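Local coordinates for PDZ domain protein (Parabacteroides distasonis, PDB 4L8N), which is of unknown function but carries N-terminal and C-terminal PDZ domains around a DUF4136 domain and binds magnesium, at residues L119-E124 and Y415-Y420; P184-Q189 and I246-Q251. All blocks are in the same frame, centred on the assembly; numbering follows the deposited sequence. Where two conformers were deposited one is given.

In the fold
After helix 107-113 the chain reaches residues 119-124, which lead into strand 123-135. Contact 1 joins them to residues 415-420, in the loop between helix 395-402 and strand 429-435, and so closes a loop of 290 intervening residues. That span holds contact 2 entirely: within the DUF4136 region, residues 184-189 at the start of strand 186-196 meet residues 246-251 at the end of strand 240-250, with 56 residues between them. The two closures are nested and do not cross. Their centres lie about 44 Å apart on opposite sides of the chain's centre, yet both reach the same mixed sheet.

Contact 1 of 2, residues L119-E124 and Y415-Y420; sequences LETTNE and YYFAPY
Two tyrosines of the 415-420 loop, Y415 and Y420, reach with their hydroxyl ends to E120, T121 and T122, and F417 adds an apolar touch. The polar part centres on T122 OG1, which lies 2.9 Å from Y415 OH at the edge of that ring. The T122 proton may go to Y415 OH or to T121 OG1, 3.3 Å from T122 OG1, and neither bond can be taken as certain. Y415 OH is also bonded to the backbone O of A111, while T121 OG1 and Y420 OH each bond S118 OG.

E120 slides past Y420 in the opposite direction, its CB 3.6 Å from Y420 OH. Its carboxylate plane is 15° from the ring plane, with OE2 over one face of the ring and bonded to W390 N.

The apolar touch belongs to T121. Its OG1 sits between the backbone N and the carbonyl carbon (chi1 64°), which leaves CG2 anti to the carbonyl carbon, where it meets F417 CE1 tip to tip at 4.0 Å.

Threonine suits this place by offering a hydroxyl and a methyl from one CB. The chemistry implies a junction of tyrosine and threonine hydroxyls, with S118 and A111 as further partners, joining the loop to the lead-in of strand 123-135.

Contact 2 of 2, residues P184-Q189 and I246-Q251; sequences PDLLIQ and IRIIDQ
L187 and I249 form a hydrogen-bonded pair of antiparallel strands: L187 N gives its proton to I249 O at 2.8 Å, and I249 N returns one to L187 O. Q189 and R247 repeat the pattern, with R247 N reaching Q189 O at 2.7 Å. Beyond the last bridge, Q251 N binds D185 O at 2.9 Å, its donor tilted 30° from the carbonyl plane; D185 N bonds T147 OG1, and D185 OD2 accepts from K146 N. In the non-hydrogen-bonded pairs, L186 and I188 turn their backbone bonds to T147, A149 and S151, on and just after strand 147-150, while their CA atoms make CA-H...O contacts with I249 O and R247 O.

L186, I188 and I248 share one face of the sheet, where branched apolar side chains suit a buried layer. L186 CD2 lies 3.7 Å from I248 CG2, and I188 runs side by side with I248. D250, on the same face, has OD2 in a salt bridge with R257 and bonded to I254 N, while OD1 takes K252 N and D253 N.

The L187 face is more polar. Q189 CB meets I249 CD1 at 3.7 Å, and its amide bonds S151 OG through NE2 and S137 of the second subunit through OE1. In one of its two conformers, R247 makes a salt bridge with E261 through NE and a cation-pi contact with F191. Q251 CG, anti to the carbonyl carbon (chi1 -56°), lies 3.6 Å from P184 O. An alanine here would keep the backbone bond to D185 O but would probably leave a gap where CG lies beside P184 O and L186 C.

The chemistry implies main-chain bonds that set the register, one mostly apolar face, buried against helix 158-175 at I188 and other side chains at L186 and I248, and another whose polar ends reach a neighbouring strand and the second subunit.

Contact 1 of 2, residues L119-E124 and Y415-Y420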
loop_
_atom_site.group_PDB
_atom_site.type_symbol
_atom_site.label_atom_id
_atom_site.label_comp_id
_atom_site.label_asym_id
_atom_site.label_seq_id
_atom_site.Cartn_x
_atom_site.Cartn_y
_atom_site.Cartn_z
ATOM N N LEU A 119 -18.910 18.517 -23.878
ATOM C CA LEU A 119 -18.038 17.885 -22.871
ATOM C C LEU A 119 -18.147 16.369 -22.925
ATOM O O LEU A 119 -17.203 15.670 -22.579
ATOM C CB LEU A 119 -18.341 18.361 -21.447
ATOM C CG LEU A 119 -17.754 19.694 -21.014
ATOM C CD1 LEU A 119 -18.002 19.922 -19.533
ATOM C CD2 LEU A 119 -16.258 19.765 -21.266
ATOM N N GLU A 120 -19.307 15.885 -23.372
ATOM C CA GLU A 120 -19.682 14.498 -23.593
ATOM C C GLU A 120 -18.718 13.810 -24.526
ATOM O O GLU A 120 -18.534 12.600 -24.422
ATOM C CB GLU A 120 -21.087 14.440 -24.221
ATOM C CG GLU A 120 -22.205 14.758 -23.252
ATOM C CD GLU A 120 -22.681 16.193 -23.183
ATOM O OE1 GLU A 120 -21.901 17.121 -23.499
ATOM O OE2 GLU A 120 -23.848 16.384 -22.781
ATOM N N THR A 121 -18.136 14.573 -25.470
ATOM C CA THR A 121 -17.231 14.021 -26.470
ATOM C C THR A 121 -15.798 14.517 -26.307
ATOM O O THR A 121 -14.881 13.796 -26.711
ATOM C CB THR A 121 -17.741 14.349 -27.895
ATOM O OG1 THR A 121 -17.726 15.761 -28.124
ATOM C CG2 THR A 121 -19.120 13.791 -28.170
ATOM N N THR A 122 -15.592 15.731 -25.731
ATOM C CA THR A 122 -14.261 16.356 -25.663
ATOM C C THR A 122 -13.868 16.799 -24.277
ATOM O O THR A 122 -14.211 17.907 -23.851
ATOM C CB THR A 122 -14.227 17.551 -26.622
ATOM O OG1 THR A 122 -14.770 17.139 -27.886
ATOM C CG2 THR A 122 -12.821 18.168 -26.777
ATOM N N ASN A 123 -13.075 15.967 -23.598
ATOM C CA ASN A 123 -12.597 16.278 -22.249
ATOM C C ASN A 123 -11.328 15.525 -21.904
ATOM O O ASN A 123 -10.942 14.583 -22.599
ATOM C CB ASN A 123 -13.684 15.994 -21.175
ATOM C CG ASN A 123 -14.070 14.545 -21.002
ATOM O OD1 ASN A 123 -13.370 13.746 -20.361
ATOM N ND2 ASN A 123 -15.242 14.198 -21.498
ATOM N N GLU A 124 -10.712 15.925 -20.784
ATOM C CA GLU A 124 -9.523 15.305 -20.225
ATOM C C GLU A 124 -9.754 15.000 -18.770
ATOM O O GLU A 124 -10.201 15.855 -18.016
ATOM C CB GLU A 124 -8.283 16.190 -20.380
ATOM C CG GLU A 124 -7.828 16.414 -21.805
ATOM C CD GLU A 124 -6.985 17.664 -21.904
ATOM O OE1 GLU A 124 -7.425 18.719 -21.390
ATOM O OE2 GLU A 124 -5.869 17.580 -22.465
ATOM N N TYR A 415 -19.203 20.663 -33.874
ATOM C CA TYR A 415 -20.016 19.727 -33.098
ATOM C C TYR A 415 -21.416 19.534 -33.711
ATOM O O TYR A 415 -22.343 19.151 -33.011
ATOM C CB TYR A 415 -20.088 20.182 -31.625
ATOM C CG TYR A 415 -18.754 20.086 -30.912
ATOM C CD1 TYR A 415 -18.151 18.851 -30.678
ATOM C CD2 TYR A 415 -18.042 21.235 -30.558
ATOM C CE1 TYR A 415 -16.910 18.758 -30.045
ATOM C CE2 TYR A 415 -16.792 21.154 -29.937
ATOM C CZ TYR A 415 -16.245 19.910 -29.659
ATOM O OH TYR A 415 -15.041 19.792 -29.012
ATOM N N TYR A 416 -21.540 19.690 -35.039
ATOM C CA TYR A 416 -22.816 19.555 -35.745
ATOM C C TYR A 416 -23.371 18.129 -35.802
ATOM O O TYR A 416 -24.522 17.955 -36.218
ATOM C CB TYR A 416 -22.729 20.139 -37.148
ATOM C CG TYR A 416 -23.440 21.460 -37.216
ATOM C CD1 TYR A 416 -23.333 22.386 -36.175
ATOM C CD2 TYR A 416 -24.300 21.756 -38.267
ATOM C CE1 TYR A 416 -24.040 23.586 -36.195
ATOM C CE2 TYR A 416 -25.047 22.938 -38.280
ATOM C CZ TYR A 416 -24.882 23.867 -37.261
ATOM O OH TYR A 416 -25.559 25.060 -37.296
ATOM N N PHE A 417 -22.600 17.138 -35.349
ATOM C CA PHE A 417 -23.023 15.750 -35.314
ATOM C C PHE A 417 -23.857 15.480 -34.017
ATOM O O PHE A 417 -24.475 14.414 -33.887
ATOM C CB PHE A 417 -21.779 14.816 -35.401
ATOM C CG PHE A 417 -20.782 15.019 -34.276
ATOM C CD1 PHE A 417 -20.981 14.426 -33.030
ATOM C CD2 PHE A 417 -19.678 15.850 -34.443
ATOM C CE1 PHE A 417 -20.112 14.688 -31.968
ATOM C CE2 PHE A 417 -18.795 16.088 -33.385
ATOM C CZ PHE A 417 -19.016 15.509 -32.159
ATOM N N ALA A 418 -23.844 16.432 -33.060
ATOM C CA ALA A 418 -24.524 16.315 -31.766
ATOM C C ALA A 418 -25.914 16.961 -31.814
ATOM O O ALA A 418 -26.029 18.081 -32.314
ATOM C CB ALA A 418 -23.670 16.953 -30.679
ATOM N N PRO A 419 -26.981 16.303 -31.279
ATOM C CA PRO A 419 -28.336 16.883 -31.373
ATOM C C PRO A 419 -28.578 18.065 -30.406
ATOM O O PRO A 419 -29.547 18.816 -30.592
ATOM C CB PRO A 419 -29.231 15.689 -31.053
ATOM C CG PRO A 419 -28.431 14.882 -30.116
ATOM C CD PRO A 419 -27.037 14.960 -30.667
ATOM N N TYR A 420 -27.701 18.225 -29.372
ATOM C CA TYR A 420 -27.737 19.372 -28.460
ATOM C C TYR A 420 -27.085 20.642 -29.129
ATOM O O TYR A 420 -27.030 21.695 -28.511
ATOM C CB TYR A 420 -27.095 19.048 -27.102
ATOM C CG TYR A 420 -25.815 18.245 -27.158
ATOM C CD1 TYR A 420 -24.587 18.866 -27.366
ATOM C CD2 TYR A 420 -25.820 16.876 -26.924
ATOM C CE1 TYR A 420 -23.400 18.144 -27.356
ATOM C CE2 TYR A 420 -24.642 16.139 -26.929
ATOM C CZ TYR A 420 -23.429 16.776 -27.141
ATOM O OH TYR A 420 -22.255 16.045 -27.170
#

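Contact 2 of 2, residues P184-Q189 and I246-Q251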
loop_
_atom_site.group_PDB
_atom_site.type_symbol
_atom_site.label_atom_id
_atom_site.label_comp_id
_atom_site.label_asym_id
_atom_site.label_seq_id
_atom_site.Cartn_x
_atom_site.Cartn_y
_atom_site.Cartn_z
ATOM N N PRO A 184 7.966 -22.017 -23.201
ATOM C CA PRO A 184 7.855 -20.553 -23.057
ATOM C C PRO A 184 9.076 -19.900 -22.391
ATOM O O PRO A 184 9.717 -20.498 -21.511
ATOM C CB PRO A 184 6.623 -20.378 -22.173
ATOM C CG PRO A 184 6.515 -21.644 -21.417
ATOM C CD PRO A 184 7.021 -22.720 -22.305
ATOM N N ASP A 185 9.389 -18.656 -22.832
ATOM C CA ASP A 185 10.455 -17.828 -22.260
ATOM C C ASP A 185 10.010 -17.346 -20.889
ATOM O O ASP A 185 10.825 -17.202 -19.982
ATOM C CB ASP A 185 10.762 -16.620 -23.169
ATOM C CG ASP A 185 11.469 -16.913 -24.483
ATOM O OD1 ASP A 185 12.234 -17.923 -24.550
ATOM O OD2 ASP A 185 11.344 -16.094 -25.411
ATOM N N LEU A 186 8.687 -17.132 -20.750
ATOM C CA LEU A 186 8.008 -16.647 -19.546
ATOM C C LEU A 186 6.816 -17.469 -19.144
ATOM O O LEU A 186 6.028 -17.882 -19.988
ATOM C CB LEU A 186 7.476 -15.208 -19.780
ATOM C CG LEU A 186 8.449 -14.181 -20.293
ATOM C CD1 LEU A 186 7.714 -12.986 -20.845
ATOM C CD2 LEU A 186 9.434 -13.805 -19.213
ATOM N N LEU A 187 6.602 -17.570 -17.843
ATOM C CA LEU A 187 5.410 -18.170 -17.282
ATOM C C LEU A 187 4.578 -17.064 -16.601
ATOM O O LEU A 187 5.136 -16.280 -15.819
ATOM C CB LEU A 187 5.805 -19.267 -16.297
ATOM C CG LEU A 187 4.670 -20.168 -15.795
ATOM C CD1 LEU A 187 4.295 -21.219 -16.855
ATOM C CD2 LEU A 187 5.079 -20.848 -14.475
ATOM N N ILE A 188 3.270 -16.966 -16.925
ATOM C CA ILE A 188 2.410 -15.969 -16.275
ATOM C C ILE A 188 1.637 -16.657 -15.142
ATOM O O ILE A 188 1.085 -17.741 -15.328
ATOM C CB ILE A 188 1.497 -15.156 -17.258
ATOM C CG1 ILE A 188 2.310 -14.063 -17.996
ATOM C CG2 ILE A 188 0.374 -14.440 -16.507
ATOM C CD1 ILE A 188 3.067 -14.483 -19.102
ATOM N N GLN A 189 1.652 -16.037 -13.961
ATOM C CA GLN A 189 0.973 -16.518 -12.759
ATOM C C GLN A 189 0.101 -15.417 -12.162
ATOM O O GLN A 189 0.525 -14.270 -12.052
ATOM C CB GLN A 189 2.002 -17.007 -11.724
ATOM C CG GLN A 189 1.449 -17.981 -10.672
ATOM C CD GLN A 189 2.530 -18.871 -10.057
ATOM O OE1 GLN A 189 3.358 -18.433 -9.232
ATOM N NE2 GLN A 189 2.543 -20.152 -10.447
ATOM N N ILE A 246 -0.537 -9.956 -11.114
ATOM C CA ILE A 246 0.055 -10.608 -12.285
ATOM C C ILE A 246 1.550 -10.799 -11.954
ATOM O O ILE A 246 2.217 -9.851 -11.516
ATOM C CB ILE A 246 -0.185 -9.840 -13.631
ATOM C CG1 ILE A 246 -1.684 -9.555 -13.888
ATOM C CG2 ILE A 246 0.446 -10.566 -14.830
ATOM C CD1 ILE A 246 -1.976 -8.484 -15.010
ATOM N N ARG A 247 2.045 -12.038 -12.146
ATOM C CA ARG A 247 3.437 -12.412 -11.912
ATOM C C ARG A 247 4.028 -12.902 -13.223
ATOM O O ARG A 247 3.464 -13.815 -13.833
ATOM C CB ARG A 247 3.529 -13.491 -10.814
ATOM C CG ARG A 247 4.825 -13.469 -10.006
ATOM C CD ARG A 247 4.815 -14.486 -8.866
ATOM N NE ARG A 247 4.721 -13.859 -7.544
ATOM C CZ ARG A 247 3.691 -13.996 -6.713
ATOM N NH1 ARG A 247 2.660 -14.766 -7.044
ATOM N NH2 ARG A 247 3.688 -13.372 -5.541
ATOM N N ILE A 248 5.142 -12.258 -13.701
ATOM C CA ILE A 248 5.806 -12.672 -14.965
ATOM C C ILE A 248 7.141 -13.361 -14.590
ATOM O O ILE A 248 8.107 -12.686 -14.208
ATOM C CB ILE A 248 5.985 -11.524 -16.019
ATOM C CG1 ILE A 248 4.626 -10.924 -16.462
ATOM C CG2 ILE A 248 6.848 -12.001 -17.225
ATOM C CD1 ILE A 248 4.697 -9.748 -17.484
ATOM N N ILE A 249 7.165 -14.709 -14.653
ATOM C CA ILE A 249 8.315 -15.504 -14.207
ATOM C C ILE A 249 9.197 -15.969 -15.375
ATOM O O ILE A 249 8.729 -16.664 -16.277
ATOM C CB ILE A 249 7.853 -16.727 -13.334
ATOM C CG1 ILE A 249 6.935 -16.308 -12.166
ATOM C CG2 ILE A 249 9.046 -17.532 -12.811
ATOM C CD1 ILE A 249 5.685 -17.085 -12.134
ATOM N N ASP A 250 10.493 -15.642 -15.291
ATOM C CA ASP A 250 11.555 -16.033 -16.220
ATOM C C ASP A 250 11.729 -17.547 -16.230
ATOM O O ASP A 250 11.817 -18.158 -15.161
ATOM C CB ASP A 250 12.864 -15.361 -15.777
ATOM C CG ASP A 250 14.127 -15.642 -16.577
ATOM O OD1 ASP A 250 14.029 -16.293 -17.644
ATOM O OD2 ASP A 250 15.217 -15.195 -16.139
ATOM N N GLN A 251 11.832 -18.142 -17.431
ATOM C CA GLN A 251 12.051 -19.575 -17.603
ATOM C C GLN A 251 13.374 -19.859 -18.293
ATOM O O GLN A 251 13.805 -21.014 -18.305
ATOM C CB GLN A 251 10.926 -20.226 -18.428
ATOM C CG GLN A 251 9.504 -20.056 -17.916
ATOM C CD GLN A 251 9.281 -20.629 -16.554
ATOM O OE1 GLN A 251 9.341 -19.924 -15.550
ATOM N NE2 GLN A 251 9.007 -21.914 -16.495
#